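Local atomic coordinates of lipoteichoic acid primase (Listeria monocytogenes, PDB entry 4UOP), a protein that belongs to the sulfatase family and carries a magnesium ion in its extracellular catalytic domain. Residues D183-G188 with D193-N198. Residues are numbered along the deposited sequence; the frame is centred on the assembly and turned at random.
Sequences DEDVIG and DEVLYN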
loop_
_atom_site.group_PDB
_atom_site.type_symbol
_atom_site.label_atom_id
_atom_site.label_comp_id
_atom_site.label_asym_id
_atom_site.label_seq_id
_atom_site.Cartn_x
_atom_site.Cartn_y
_atom_site.Cartn_z
ATOM N N ASP B 183 -9.583 -30.155 -8.880
ATOM C CA ASP B 183 -9.647 -29.950 -7.429
ATOM C C ASP B 183 -9.125 -31.155 -6.643
ATOM O O ASP B 183 -9.455 -31.334 -5.472
ATOM C CB ASP B 183 -11.087 -29.619 -7.026
ATOM C CG ASP B 183 -11.492 -28.210 -7.431
ATOM O OD1 ASP B 183 -10.859 -27.247 -6.937
ATOM O OD2 ASP B 183 -12.439 -28.072 -8.238
ATOM N N GLU B 184 -8.290 -31.964 -7.284
ATOM C CA GLU B 184 -7.592 -33.050 -6.599
ATOM C C GLU B 184 -6.432 -32.482 -5.772
ATOM O O GLU B 184 -5.831 -31.461 -6.148
ATOM C CB GLU B 184 -7.055 -34.077 -7.608
ATOM C CG GLU B 184 -5.876 -33.585 -8.461
ATOM C CD GLU B 184 -5.239 -34.677 -9.307
ATOM O OE1 GLU B 184 -5.431 -35.880 -8.999
ATOM O OE2 GLU B 184 -4.543 -34.328 -10.282
ATOM N N ASP B 185 -6.151 -33.141 -4.645
ATOM C CA ASP B 185 -4.960 -32.892 -3.826
ATOM C C ASP B 185 -4.757 -31.413 -3.512
ATOM O O ASP B 185 -3.688 -30.838 -3.762
ATOM C CB ASP B 185 -3.719 -33.485 -4.515
ATOM C CG ASP B 185 -2.507 -33.603 -3.580
ATOM O OD1 ASP B 185 -2.675 -33.783 -2.354
ATOM O OD2 ASP B 185 -1.372 -33.527 -4.084
ATOM N N VAL B 186 -5.799 -30.808 -2.958
ATOM C CA VAL B 186 -5.753 -29.427 -2.519
ATOM C C VAL B 186 -4.889 -29.312 -1.256
ATOM O O VAL B 186 -5.005 -30.116 -0.323
ATOM C CB VAL B 186 -7.173 -28.870 -2.262
ATOM C CG1 VAL B 186 -7.114 -27.502 -1.601
ATOM C CG2 VAL B 186 -7.956 -28.802 -3.568
ATOM N N ILE B 187 -4.000 -28.327 -1.259
ATOM C CA ILE B 187 -3.206 -27.968 -0.082
ATOM C C ILE B 187 -3.411 -26.470 0.088
ATOM O O ILE B 187 -3.151 -25.690 -0.836
ATOM C CB ILE B 187 -1.713 -28.307 -0.256
ATOM C CG1 ILE B 187 -1.534 -29.825 -0.270
ATOM C CG2 ILE B 187 -0.871 -27.672 0.849
ATOM C CD1 ILE B 187 -0.100 -30.293 -0.428
ATOM N N GLY B 188 -3.901 -26.071 1.258
ATOM C CA GLY B 188 -4.364 -24.706 1.445
ATOM C C GLY B 188 -5.658 -24.501 0.676
ATOM O O GLY B 188 -6.648 -25.182 0.941
ATOM N N ASP B 193 1.414 -28.117 -5.161
ATOM C CA ASP B 193 2.547 -27.989 -6.073
ATOM C C ASP B 193 2.773 -29.288 -6.862
ATOM O O ASP B 193 3.206 -29.232 -8.002
ATOM C CB ASP B 193 3.838 -27.634 -5.329
ATOM C CG ASP B 193 3.838 -26.220 -4.759
ATOM O OD1 ASP B 193 2.898 -25.423 -5.001
ATOM O OD2 ASP B 193 4.816 -25.907 -4.053
ATOM N N GLU B 194 2.517 -30.455 -6.257
ATOM C CA GLU B 194 2.634 -31.709 -7.001
ATOM C C GLU B 194 1.719 -31.712 -8.228
ATOM O O GLU B 194 2.125 -32.125 -9.294
ATOM C CB GLU B 194 2.327 -32.937 -6.133
ATOM C CG GLU B 194 2.569 -34.257 -6.855
ATOM C CD GLU B 194 2.603 -35.467 -5.924
ATOM O OE1 GLU B 194 2.115 -35.373 -4.779
ATOM O OE2 GLU B 194 3.133 -36.523 -6.344
ATOM N N VAL B 195 0.492 -31.235 -8.069
ATOM C CA VAL B 195 -0.464 -31.177 -9.184
ATOM C C VAL B 195 -0.004 -30.120 -10.213
ATOM O O VAL B 195 -0.112 -30.337 -11.424
ATOM C CB VAL B 195 -1.887 -30.870 -8.676
ATOM C CG1 VAL B 195 -2.843 -30.620 -9.825
ATOM C CG2 VAL B 195 -2.405 -32.020 -7.799
ATOM N N LEU B 196 0.521 -28.996 -9.722
ATOM C CA LEU B 196 1.059 -27.944 -10.598
ATOM C C LEU B 196 2.074 -28.540 -11.553
ATOM O O LEU B 196 1.932 -28.431 -12.787
ATOM C CB LEU B 196 1.702 -26.818 -9.770
ATOM C CG LEU B 196 2.532 -25.782 -10.535
ATOM C CD1 LEU B 196 1.624 -24.940 -11.416
ATOM C CD2 LEU B 196 3.308 -24.923 -9.562
ATOM N N TYR B 197 3.064 -29.237 -10.996
ATOM C CA TYR B 197 4.154 -29.750 -11.811
ATOM C C TYR B 197 3.724 -30.933 -12.687
ATOM O O TYR B 197 4.132 -31.045 -13.844
ATOM C CB TYR B 197 5.348 -30.136 -10.944
ATOM C CG TYR B 197 5.934 -28.980 -10.163
ATOM C CD1 TYR B 197 6.281 -27.784 -10.804
ATOM C CD2 TYR B 197 6.154 -29.074 -8.799
ATOM C CE1 TYR B 197 6.802 -26.721 -10.090
ATOM C CE2 TYR B 197 6.696 -28.025 -8.079
ATOM C CZ TYR B 197 7.014 -26.829 -8.731
ATOM O OH TYR B 197 7.529 -25.766 -8.007
ATOM N N ASN B 198 2.906 -31.820 -12.130
ATOM C CA ASN B 198 2.443 -32.989 -12.879
ATOM C C ASN B 198 1.532 -32.663 -14.058
ATOM O O ASN B 198 1.557 -33.358 -15.058
ATOM C CB ASN B 198 1.759 -33.993 -11.947
ATOM C CG ASN B 198 2.751 -34.811 -11.153
ATOM O OD1 ASN B 198 3.918 -34.907 -11.514
ATOM N ND2 ASN B 198 2.285 -35.425 -10.074
HETATM O O HOH W 1 1.114 -33.672 -2.952
#
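E194 and V195, in the first turn of helix 193-209, face the chain at E184 and D185. That chain runs into the short strand 186-187, which pairs antiparallel with strand 190-191 in a beta hairpin. S192 then leads straight into the helix.

E194 comes first. Its CG is anti to the backbone N (chi1 -175°), and the extended chain runs past D185, leaving OE1 as the oxygen on the D185 side. The E194 side chain lies roughly perpendicular to that of D185, and their carboxylate planes are 70° apart. D185 OD2 and E194 OE1 are 4.0 Å apart, with no direct bond between them. One water joins them. It donates to D185 OD2 at 2.7 Å and to E194 OE1 at the same length. D185 OD2 also bonds to S192 OG, so this oxygen has both a water and a hydroxyl. The same S192 OG bonds to the backbone N of V195. D185 and S192 are further tied by a backbone hydrogen bond. E194 also touches Q260 of helix 246-271.

V195 is buried, and its methyl CG2 meets both carbon and oxygen atoms. CG2 lies 3.8 Å from D185 CB, the two side chains alongside and pointing opposite ways. It is equally close to the backbone O of E184, at 3.8 Å. E184 CG is 3.9 Å from V195 CG2, and E184 OE2 is 4.0 Å from it. V195 also rests on F181 of helix 178-181.

The contact thus pairs van der Waals packing around V195 with two acids bridged by water. By donating to both carboxylates, the water probably eases the repulsion between their like charges. K233, in a long, weak ion pair with D185 OD1, may offset part of the negative charge.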